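Local coordinates for protein transcription regulator (Haloarcula marismortui ATCC 43049, PDB 3CRJ) that probably binds DNA at promoter or operator sites through a helix-turn-helix domain and represses transcription as a TetR-family regulator, at residues Val80-Pro85 and Leu89-Asp94; Asp94-Lys99 and Tyr136-Val141. All coordinates share one frame; numbering follows the deposited sequence.

Interaction 1. Residues Val80-Pro85 and Leu89-Asp94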
loop_
_atom_site.group_PDB
_atom_site.type_symbol
_atom_site.label_atom_id
_atom_site.label_comp_id
_atom_site.label_asym_id
_atom_site.label_seq_id
_atom_site.Cartn_x
_atom_site.Cartn_y
_atom_site.Cartn_z
ATOM N N VAL A 80 -4.328 21.464 -15.332
ATOM C CA VAL A 80 -3.436 22.391 -14.630
ATOM C C VAL A 80 -2.302 22.918 -15.543
ATOM O O VAL A 80 -1.304 22.238 -15.797
ATOM C CB VAL A 80 -2.948 21.822 -13.249
ATOM C CG1 VAL A 80 -2.555 20.369 -13.354
ATOM C CG2 VAL A 80 -1.825 22.683 -12.655
ATOM N N GLU A 81 -2.479 24.130 -16.052
ATOM C CA GLU A 81 -1.429 24.749 -16.859
ATOM C C GLU A 81 -0.469 25.643 -16.054
ATOM O O GLU A 81 0.408 26.288 -16.629
ATOM C CB GLU A 81 -2.022 25.505 -18.067
ATOM C CG GLU A 81 -1.945 24.714 -19.380
ATOM C CD GLU A 81 -2.411 25.497 -20.610
ATOM O OE1 GLU A 81 -3.107 24.885 -21.458
ATOM O OE2 GLU A 81 -2.078 26.708 -20.737
ATOM N N THR A 82 -0.611 25.685 -14.735
ATOM C CA THR A 82 0.293 26.520 -13.970
ATOM C C THR A 82 1.724 25.966 -14.059
ATOM O O THR A 82 1.966 24.761 -13.885
ATOM C CB THR A 82 -0.158 26.753 -12.504
ATOM O OG1 THR A 82 0.524 27.895 -11.978
ATOM C CG2 THR A 82 0.181 25.588 -11.641
ATOM N N THR A 83 2.653 26.865 -14.374
ATOM C CA THR A 83 4.059 26.518 -14.516
ATOM C C THR A 83 4.887 26.991 -13.320
ATOM O O THR A 83 6.067 26.692 -13.244
ATOM C CB THR A 83 4.660 27.050 -15.854
ATOM O OG1 THR A 83 5.991 27.521 -15.619
ATOM C CG2 THR A 83 3.837 28.220 -16.424
ATOM N N ASP A 84 4.270 27.732 -12.400
ATOM C CA ASP A 84 4.901 28.106 -11.126
ATOM C C ASP A 84 5.216 26.870 -10.271
ATOM O O ASP A 84 4.299 26.172 -9.814
ATOM C CB ASP A 84 4.013 29.065 -10.332
ATOM C CG ASP A 84 4.591 29.395 -8.960
ATOM O OD1 ASP A 84 4.587 28.545 -8.027
ATOM O OD2 ASP A 84 5.057 30.533 -8.815
ATOM N N PRO A 85 6.511 26.606 -10.050
ATOM C CA PRO A 85 6.951 25.397 -9.396
ATOM C C PRO A 85 6.304 25.146 -8.034
ATOM O O PRO A 85 5.871 24.020 -7.785
ATOM C CB PRO A 85 8.470 25.583 -9.272
ATOM C CG PRO A 85 8.717 27.005 -9.495
ATOM C CD PRO A 85 7.649 27.450 -10.438
ATOM N N LEU A 89 3.508 22.015 -7.776
ATOM C CA LEU A 89 3.749 20.874 -6.929
ATOM C C LEU A 89 2.487 20.686 -6.125
ATOM O O LEU A 89 1.828 19.625 -6.197
ATOM C CB LEU A 89 4.955 21.078 -6.012
ATOM C CG LEU A 89 5.446 19.820 -5.277
ATOM C CD1 LEU A 89 5.534 18.542 -6.167
ATOM C CD2 LEU A 89 6.753 20.057 -4.605
ATOM N N ASN A 90 2.103 21.735 -5.406
ATOM C CA ASN A 90 0.930 21.641 -4.545
ATOM C C ASN A 90 -0.300 21.088 -5.248
ATOM O O ASN A 90 -0.950 20.172 -4.746
ATOM C CB ASN A 90 0.636 22.980 -3.869
ATOM C CG ASN A 90 1.528 23.218 -2.682
ATOM O OD1 ASN A 90 1.735 22.324 -1.875
ATOM N ND2 ASN A 90 2.071 24.416 -2.574
ATOM N N LEU A 91 -0.597 21.645 -6.416
ATOM C CA LEU A 91 -1.740 21.257 -7.208
ATOM C C LEU A 91 -1.658 19.801 -7.616
ATOM O O LEU A 91 -2.664 19.105 -7.644
ATOM C CB LEU A 91 -1.828 22.157 -8.430
ATOM C CG LEU A 91 -2.759 23.376 -8.336
ATOM C CD1 LEU A 91 -2.902 23.948 -6.923
ATOM C CD2 LEU A 91 -2.356 24.477 -9.358
ATOM N N LEU A 92 -0.456 19.327 -7.919
ATOM C CA LEU A 92 -0.290 17.902 -8.215
ATOM C C LEU A 92 -0.541 17.070 -6.974
ATOM O O LEU A 92 -1.306 16.108 -7.020
ATOM C CB LEU A 92 1.085 17.608 -8.794
ATOM C CG LEU A 92 1.108 17.686 -10.310
ATOM C CD1 LEU A 92 0.208 18.786 -10.820
ATOM C CD2 LEU A 92 2.525 17.875 -10.803
ATOM N N LEU A 93 0.080 17.457 -5.860
ATOM C CA LEU A 93 -0.155 16.767 -4.616
ATOM C C LEU A 93 -1.621 16.763 -4.246
ATOM O O LEU A 93 -2.119 15.734 -3.796
ATOM C CB LEU A 93 0.674 17.348 -3.484
ATOM C CG LEU A 93 2.147 17.068 -3.722
ATOM C CD1 LEU A 93 2.995 17.877 -2.725
ATOM C CD2 LEU A 93 2.417 15.533 -3.688
ATOM N N ASP A 94 -2.306 17.894 -4.426
ATOM C CA ASP A 94 -3.741 17.933 -4.185
ATOM C C ASP A 94 -4.435 16.917 -5.054
ATOM O O ASP A 94 -5.225 16.122 -4.569
ATOM C CB ASP A 94 -4.310 19.296 -4.460
ATOM C CG ASP A 94 -3.867 20.311 -3.458
ATOM O OD1 ASP A 94 -3.153 19.946 -2.486
ATOM O OD2 ASP A 94 -4.220 21.494 -3.665
#
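V80 and T82 converge on L91, whose CD2 methyl lies against the CG2 of each, at 3.8 Å from V80 CG2 and 3.6 Å from T82 CG2. The threonine side chain meets the leucine nearly at a right angle, whereas the valine comes at a slant. V80 divides its two branches between successive leucines: with chi1 at 43°, CG2 stands anti to the backbone N and reaches L91, while CG1, set between N and the carbonyl carbon, is 4.1 Å from L92 CD1 and meets that side chain roughly perpendicularly. T82 turns only its methyl to the helix. Its chi1 of -161° sets CG2 between the backbone N and the carbonyl carbon, facing L91, with OG1 on the other branch.

Further along, the contact becomes part of the helix itself. P85 O accepts from L89 N at 3.1 Å with an N-H...O angle of 163°, an early i to i+4 bond of helix 85-97, and L89 CB rests 3.6 Å from the same oxygen. D84 is the N-cap, its OD1 taking the backbone N of A87, with P85 as the first helical residue. R88 NH1 binds the backbone oxygens of both V80 and T82, tying the loop back to the first turn of the helix. The whole is an interhelical connection folded against the helix it leads into. Helix 58-78 precedes it, helix 121-148 covers P85, L89 and L92 through H144, V141, L138 and M137, and helix 181-198 meets L89, N90 and L93.

Interaction 2. Residues Asp94-Lys99 and Tyr136-Val141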
loop_
_atom_site.group_PDB
_atom_site.type_symbol
_atom_site.label_atom_id
_atom_site.label_comp_id
_atom_site.label_asym_id
_atom_site.label_seq_id
_atom_site.Cartn_x
_atom_site.Cartn_y
_atom_site.Cartn_z
ATOM N N ASP A 94 -2.306 17.894 -4.426
ATOM C CA ASP A 94 -3.741 17.933 -4.185
ATOM C C ASP A 94 -4.435 16.917 -5.054
ATOM O O ASP A 94 -5.225 16.122 -4.569
ATOM C CB ASP A 94 -4.310 19.296 -4.460
ATOM C CG ASP A 94 -3.867 20.311 -3.458
ATOM O OD1 ASP A 94 -3.153 19.946 -2.486
ATOM O OD2 ASP A 94 -4.220 21.494 -3.665
ATOM N N GLU A 95 -4.094 16.911 -6.331
ATOM C CA GLU A 95 -4.679 15.977 -7.268
ATOM C C GLU A 95 -4.522 14.518 -6.828
ATOM O O GLU A 95 -5.455 13.724 -6.946
ATOM C CB GLU A 95 -4.086 16.191 -8.645
ATOM C CG GLU A 95 -5.083 15.981 -9.724
ATOM C CD GLU A 95 -6.256 16.947 -9.638
ATOM O OE1 GLU A 95 -7.413 16.474 -9.760
ATOM O OE2 GLU A 95 -6.023 18.172 -9.441
ATOM N N LEU A 96 -3.365 14.174 -6.293
ATOM C CA LEU A 96 -3.083 12.793 -5.934
ATOM C C LEU A 96 -3.611 12.442 -4.540
ATOM O O LEU A 96 -3.863 11.273 -4.247
ATOM C CB LEU A 96 -1.577 12.538 -5.986
ATOM C CG LEU A 96 -0.853 12.564 -7.327
ATOM C CD1 LEU A 96 0.526 13.194 -7.195
ATOM C CD2 LEU A 96 -0.766 11.157 -7.845
ATOM N N LEU A 97 -3.789 13.447 -3.687
ATOM C CA LEU A 97 -4.091 13.189 -2.269
ATOM C C LEU A 97 -5.396 13.765 -1.741
ATOM O O LEU A 97 -5.950 13.212 -0.818
ATOM C CB LEU A 97 -2.929 13.601 -1.356
ATOM C CG LEU A 97 -1.945 12.563 -0.808
ATOM C CD1 LEU A 97 -2.038 11.234 -1.504
ATOM C CD2 LEU A 97 -0.533 13.104 -0.854
ATOM N N VAL A 98 -5.898 14.860 -2.298
ATOM C CA VAL A 98 -7.194 15.371 -1.837
ATOM C C VAL A 98 -8.387 14.892 -2.676
ATOM O O VAL A 98 -9.404 14.481 -2.119
ATOM C CB VAL A 98 -7.189 16.901 -1.621
ATOM C CG1 VAL A 98 -5.837 17.325 -1.085
ATOM C CG2 VAL A 98 -7.510 17.634 -2.907
ATOM N N LYS A 99 -8.258 14.925 -4.001
ATOM C CA LYS A 99 -9.324 14.436 -4.898
ATOM C C LYS A 99 -9.821 13.011 -4.583
ATOM O O LYS A 99 -11.037 12.799 -4.583
ATOM C CB LYS A 99 -8.913 14.522 -6.384
ATOM C CG LYS A 99 -8.513 15.913 -6.860
ATOM C CD LYS A 99 -9.684 16.929 -6.841
ATOM C CE LYS A 99 -9.324 18.266 -7.536
ATOM N NZ LYS A 99 -7.970 18.808 -7.216
ATOM N N TYR A 136 7.246 11.028 -13.508
ATOM C CA TYR A 136 7.599 12.019 -14.509
ATOM C C TYR A 136 7.029 13.394 -14.162
ATOM O O TYR A 136 7.755 14.368 -14.161
ATOM C CB TYR A 136 7.186 11.592 -15.918
ATOM C CG TYR A 136 7.490 12.627 -17.010
ATOM C CD1 TYR A 136 8.590 12.493 -17.855
ATOM C CD2 TYR A 136 6.658 13.737 -17.199
ATOM C CE1 TYR A 136 8.850 13.447 -18.862
ATOM C CE2 TYR A 136 6.905 14.693 -18.179
ATOM C CZ TYR A 136 7.995 14.554 -19.018
ATOM O OH TYR A 136 8.217 15.529 -20.004
HETATM N N MSE A 137 5.748 13.495 -13.864
HETATM C CA MSE A 137 5.177 14.819 -13.623
HETATM C C MSE A 137 5.641 15.457 -12.312
HETATM O O MSE A 137 5.704 16.674 -12.208
HETATM C CB MSE A 137 3.665 14.777 -13.675
HETATM C CG MSE A 137 3.093 13.992 -12.557
HETATM SE SE MSE A 137 1.193 14.186 -12.440
HETATM C CE MSE A 137 1.168 14.335 -10.518
ATOM N N LEU A 138 5.984 14.640 -11.329
ATOM C CA LEU A 138 6.498 15.154 -10.064
ATOM C C LEU A 138 7.959 15.592 -10.148
ATOM O O LEU A 138 8.295 16.720 -9.775
ATOM C CB LEU A 138 6.329 14.110 -8.969
ATOM C CG LEU A 138 4.932 14.076 -8.345
ATOM C CD1 LEU A 138 4.890 12.978 -7.296
ATOM C CD2 LEU A 138 4.572 15.411 -7.753
ATOM N N LYS A 139 8.828 14.714 -10.645
ATOM C CA LYS A 139 10.193 15.108 -10.941
ATOM C C LYS A 139 10.318 16.351 -11.838
ATOM O O LYS A 139 11.177 17.210 -11.599
ATOM C CB LYS A 139 10.948 13.966 -11.563
ATOM C CG LYS A 139 12.440 14.121 -11.444
ATOM C CD LYS A 139 13.103 12.783 -11.624
ATOM C CE LYS A 139 12.979 12.282 -13.069
ATOM N NZ LYS A 139 13.716 13.134 -14.011
ATOM N N ALA A 140 9.446 16.461 -12.835
ATOM C CA ALA A 140 9.453 17.610 -13.740
ATOM C C ALA A 140 9.201 18.941 -13.059
ATOM O O ALA A 140 9.810 19.916 -13.425
ATOM C CB ALA A 140 8.474 17.417 -14.901
ATOM N N VAL A 141 8.324 19.001 -12.066
ATOM C CA VAL A 141 8.061 20.304 -11.472
ATOM C C VAL A 141 9.172 20.616 -10.476
ATOM O O VAL A 141 9.626 21.766 -10.372
ATOM C CB VAL A 141 6.639 20.458 -10.909
ATOM C CG1 VAL A 141 6.336 19.388 -9.887
ATOM C CG2 VAL A 141 6.456 21.851 -10.312
#
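L96 and L138 mark the nearest approach of the two backbones, their CA atoms 10.7 Å apart, so the helices meet through side chains alone and share no hydrogen bond. Segment 136-141 is helical throughout. In 94-99, D94 O receives both L97 N and V98 N, the latter at 2.7 Å.

The gap is bridged by L96 and M137, a selenomethionine, which reach toward each other tip to tip. M137 CE lies 3.6 Å from L96 CD1 and 4.2 Å from L96 CG, abutting one arm of the leucine and its branch point. In M137, chi1 of 67° places CG between the backbone N and the carbonyl carbon, and the chain, bent at chi3 (-138°), ends with CE against L96. L138 CD1 makes a looser apolar approach, 4.4 Å from L96 CD1. Within segment 94-99, K99 NZ forms a salt bridge of 3.0 Å with E95 OE2, which it meets from above the carboxylate plane, 46° out of it.

F73 of helix 58-78 touches both L96 and M137, and L164 of helix 156-176 touches L138. Such apolar packing, far apart in sequence but buried, belongs to the all-helical C-terminal domain of TetR-family regulators.

Overall arrangement
Helix 85-97 carries both contacts, which lie in series along the chain, share D94 and have centres 7 Å apart. Interaction 1 folds the preceding loop back onto the middle of this helix; interaction 2 packs its later part on helix 121-148. They join in one apolar layer: L92 CG lies 3.4 Å from M137 CE, and L89 CD1 is 3.6 Å from L138 CD2. Thus L92 lies between V80 and M137. The layer goes from a partly buried edge, about 17 Å from the chain centre to the centre of interaction 1, to a buried interior about 11 Å from it at interaction 2. Both are structural contacts outside the predicted helix-turn-helix motif.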